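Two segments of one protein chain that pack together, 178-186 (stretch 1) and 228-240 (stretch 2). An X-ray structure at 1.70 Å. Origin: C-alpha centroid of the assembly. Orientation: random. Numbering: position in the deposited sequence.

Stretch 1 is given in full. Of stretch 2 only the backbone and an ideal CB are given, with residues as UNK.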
# COMPACT_ATOMS: atom_id res chain seq x y z
N GLY A 178 24.91 -0.17 6.25
CA GLY A 178 24.50 -1.54 6.48
C GLY A 178 24.15 -2.30 5.22
O GLY A 178 24.61 -1.97 4.12
N VAL A 179 23.32 -3.32 5.38
CA VAL A 179 22.86 -4.13 4.26
C VAL A 179 21.34 -4.09 4.29
O VAL A 179 20.73 -4.10 5.36
CB VAL A 179 23.31 -5.60 4.40
CG1 VAL A 179 22.90 -6.14 5.76
CG2 VAL A 179 22.69 -6.44 3.31
N LEU A 180 20.73 -4.01 3.11
CA LEU A 180 19.28 -3.99 3.04
C LEU A 180 18.78 -5.34 2.54
O LEU A 180 19.17 -5.80 1.47
CB LEU A 180 18.79 -2.88 2.10
CG LEU A 180 17.27 -2.79 1.92
CD1 LEU A 180 16.61 -2.44 3.24
CD2 LEU A 180 16.94 -1.73 0.87
N TYR A 181 17.94 -5.98 3.34
CA TYR A 181 17.36 -7.25 2.95
C TYR A 181 16.01 -6.90 2.34
O TYR A 181 15.28 -6.06 2.89
CB TYR A 181 17.16 -8.17 4.16
CG TYR A 181 18.44 -8.72 4.73
CD1 TYR A 181 19.22 -7.96 5.60
CD2 TYR A 181 18.89 -10.00 4.39
CE1 TYR A 181 20.42 -8.46 6.12
CE2 TYR A 181 20.08 -10.51 4.90
CZ TYR A 181 20.84 -9.74 5.76
OH TYR A 181 22.02 -10.24 6.28
N HIS A 182 15.70 -7.50 1.20
CA HIS A 182 14.43 -7.24 0.53
C HIS A 182 13.69 -8.54 0.29
O HIS A 182 14.04 -9.31 -0.60
CB HIS A 182 14.62 -6.53 -0.81
CG HIS A 182 13.34 -6.27 -1.53
ND1 HIS A 182 13.29 -5.97 -2.88
CD2 HIS A 182 12.06 -6.27 -1.10
CE1 HIS A 182 12.03 -5.79 -3.24
NE2 HIS A 182 11.26 -5.96 -2.17
N ASP A 183 12.65 -8.75 1.09
CA ASP A 183 11.79 -9.91 0.99
C ASP A 183 10.67 -9.47 0.05
O ASP A 183 9.88 -8.59 0.39
CB ASP A 183 11.23 -10.23 2.38
CG ASP A 183 10.26 -11.38 2.39
OD1 ASP A 183 9.77 -11.69 3.50
OD2 ASP A 183 9.97 -11.98 1.33
N SER A 184 10.65 -10.04 -1.16
CA SER A 184 9.64 -9.70 -2.16
C SER A 184 8.38 -10.54 -2.00
O SER A 184 7.36 -10.27 -2.64
CB SER A 184 10.21 -9.88 -3.57
OG SER A 184 11.18 -8.88 -3.85
N MET A 185 8.46 -11.56 -1.15
CA MET A 185 7.34 -12.46 -0.88
C MET A 185 6.80 -13.15 -2.13
O MET A 185 5.66 -13.61 -2.15
CB MET A 185 6.20 -11.70 -0.18
CG MET A 185 6.62 -10.95 1.09
SD MET A 185 5.25 -10.22 2.02
CE MET A 185 4.79 -11.62 3.10
N GLY A 186 7.64 -13.24 -3.16
CA GLY A 186 7.24 -13.86 -4.41
C GLY A 186 6.36 -12.92 -5.21
O GLY A 186 5.75 -13.30 -6.22
N UNK A 228 3.43 -14.08 8.15
CA UNK A 228 3.90 -14.41 6.81
C UNK A 228 5.38 -14.10 6.62
O UNK A 228 5.93 -14.28 5.53
CB UNK A 228 3.08 -13.65 5.77
N UNK A 229 6.04 -13.65 7.69
CA UNK A 229 7.44 -13.27 7.62
C UNK A 229 8.42 -14.16 8.40
O UNK A 229 9.54 -13.75 8.67
CB UNK A 229 7.58 -11.83 8.12
N UNK A 230 8.00 -15.38 8.73
CA UNK A 230 8.87 -16.28 9.46
C UNK A 230 10.29 -16.37 8.94
O UNK A 230 11.25 -16.21 9.70
CB UNK A 230 8.25 -17.68 9.46
N UNK A 231 10.44 -16.63 7.65
CA UNK A 231 11.76 -16.75 7.04
C UNK A 231 12.62 -15.50 7.21
O UNK A 231 13.82 -15.59 7.47
CB UNK A 231 11.61 -17.06 5.55
N UNK A 232 11.99 -14.34 7.08
CA UNK A 232 12.70 -13.07 7.21
C UNK A 232 13.03 -12.75 8.66
O UNK A 232 14.10 -12.20 8.95
CB UNK A 232 11.87 -11.94 6.61
N UNK A 233 12.12 -13.08 9.57
CA UNK A 233 12.36 -12.85 10.99
C UNK A 233 13.56 -13.69 11.41
O UNK A 233 14.33 -13.31 12.29
CB UNK A 233 11.13 -13.19 11.83
N UNK A 234 13.73 -14.84 10.75
CA UNK A 234 14.84 -15.73 11.06
C UNK A 234 16.17 -15.18 10.54
O UNK A 234 17.16 -15.14 11.27
CB UNK A 234 14.58 -17.12 10.47
N UNK A 235 16.18 -14.76 9.28
CA UNK A 235 17.38 -14.21 8.66
C UNK A 235 17.92 -13.00 9.42
O UNK A 235 19.13 -12.85 9.59
CB UNK A 235 17.09 -13.82 7.21
N UNK A 236 17.02 -12.12 9.88
CA UNK A 236 17.43 -10.92 10.60
C UNK A 236 17.78 -11.17 12.07
O UNK A 236 18.33 -10.29 12.73
CB UNK A 236 16.32 -9.88 10.52
N UNK A 237 17.45 -12.35 12.57
CA UNK A 237 17.74 -12.68 13.96
C UNK A 237 19.13 -12.30 14.43
O UNK A 237 19.27 -11.50 15.36
CB UNK A 237 17.54 -14.18 14.17
N UNK A 238 20.19 -12.85 13.80
CA UNK A 238 21.59 -12.57 14.16
C UNK A 238 22.20 -11.31 13.54
O UNK A 238 23.40 -11.07 13.68
CB UNK A 238 22.45 -13.77 13.76
N UNK A 239 21.39 -10.52 12.84
CA UNK A 239 21.90 -9.31 12.22
C UNK A 239 22.12 -8.20 13.24
O UNK A 239 21.72 -8.32 14.40
CB UNK A 239 20.94 -8.83 11.13
N UNK A 240 22.77 -7.13 12.80
CA UNK A 240 23.05 -5.99 13.66
C UNK A 240 22.80 -4.68 12.92
O UNK A 240 22.96 -4.61 11.70
CB UNK A 240 24.49 -6.05 14.17

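Stretch 2 runs nearly antiparallel to strand 180-183, at 166°, with the axes of strand and helix 10.0 Å apart. From the strand, Tyr-181 and Asp-183 point toward it, flanked by Val-179 and Met-185.

At position 228 the CB points toward stretch 1, and the ideal CB lies 3.8 Å from Met-185 CE. Polar or apolar side chains could offer a methylene here. The residue is Asn-228, whose CB packs on that methyl while its amide group bonds elsewhere in the structure.

Position 229 precedes the helix. Its CB points sideways, 5.1 Å from Asp-183 OD1, so a chain must extend to come nearer. The N-cap often holds Ser, Asp or Asn, but a flexible apolar chain could reach the methionine. It is Leu-229: its CD2 lies 4.0 Å from Met-185 CE and 3.4 Å from Asp-183 OD1.

Positions 230 and 231 meet nothing of stretch 1 within 5.5 Å of an ideal CB, so much is allowed. They are Gly-230, in the first helical turn, and Val-231, which points toward the strand but remains 6.1 Å away at its closest.

At 232 the ideal CB points toward the strand, 3.8 Å from Asp-183 OD1. A short donor such as Ser or Thr suits this carboxylate. Thr-232 adopts chi1 m, and its OG1 donates a hydrogen bond to Asp-183 OD1 at 2.6 Å.

Positions 233 and 234 are out of reach of stretch 1, which sets little preference; they are Leu-233 and Ala-234.

At 235 the ideal CB points toward stretch 1, 5.0 Å from Tyr-181 CE2, leaving space for a modest apolar group. Val-235 fills it, with CG1 3.6 Å from Tyr-181 CE2.

The CB at 236 points sideways, so a chain long enough to turn back toward the tyrosine is needed; Leu or Met would serve. Leu-236 places CD2 over one face of the ring, 4.0 Å from Tyr-181 CG, in a CH-pi contact.

A type I turn spans 236 to 239. Its two central positions are out of reach of stretch 1, so many residues would do: they are Gly-237 and Pro-238, the latter with a phi of -85° that suits its ring.

At 239 the ideal CB points toward the strand, 5.0 Å from Tyr-181 CE1. The nearby phenol invites an acceptor on a chain of some length, Glu or Gln. Glu-239 receives a hydrogen bond from Tyr-181 OH at its OE2, 2.8 Å away.

Position 240 is out of reach, and stretch 1 sets no preference; Thr-240 donates its backbone N to Glu-239 OE1 at 3.3 Å.

Stretch 2, residues 228-240: NLGVTLAVLGPET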
# COMPACT_ATOMS: atom_id res chain seq x y z
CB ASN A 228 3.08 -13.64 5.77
CG ASN A 228 1.60 -13.93 5.88
OD1 ASN A 228 1.17 -15.08 5.75
ND2 ASN A 228 0.80 -12.89 6.10
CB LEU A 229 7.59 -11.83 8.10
CG LEU A 229 6.91 -10.77 7.23
CD1 LEU A 229 6.97 -9.42 7.91
CD2 LEU A 229 7.59 -10.73 5.87
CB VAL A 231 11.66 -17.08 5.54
CG1 VAL A 231 13.05 -17.16 4.93
CG2 VAL A 231 10.93 -18.40 5.35
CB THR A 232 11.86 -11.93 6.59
OG1 THR A 232 11.62 -12.24 5.22
CG2 THR A 232 12.59 -10.59 6.69
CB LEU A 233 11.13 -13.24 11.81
CG LEU A 233 9.90 -12.34 11.70
CD1 LEU A 233 8.68 -13.06 12.27
CD2 LEU A 233 10.16 -11.05 12.44
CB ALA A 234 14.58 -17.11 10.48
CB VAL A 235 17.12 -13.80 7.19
CG1 VAL A 235 18.38 -13.19 6.59
CG2 VAL A 235 16.69 -15.02 6.38
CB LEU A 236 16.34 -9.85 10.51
CG LEU A 236 16.36 -8.93 9.28
CD1 LEU A 236 17.53 -7.97 9.39
CD2 LEU A 236 16.46 -9.75 8.01
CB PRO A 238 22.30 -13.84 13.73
CG PRO A 238 21.57 -14.18 12.46
CD PRO A 238 20.11 -13.96 12.84
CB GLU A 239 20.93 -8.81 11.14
CG GLU A 239 21.25 -9.32 9.75
CD GLU A 239 22.66 -8.97 9.33
OE1 GLU A 239 23.10 -7.83 9.60
OE2 GLU A 239 23.32 -9.84 8.72
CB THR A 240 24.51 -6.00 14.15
OG1 THR A 240 25.38 -5.95 13.02
CG2 THR A 240 24.79 -7.27 14.95
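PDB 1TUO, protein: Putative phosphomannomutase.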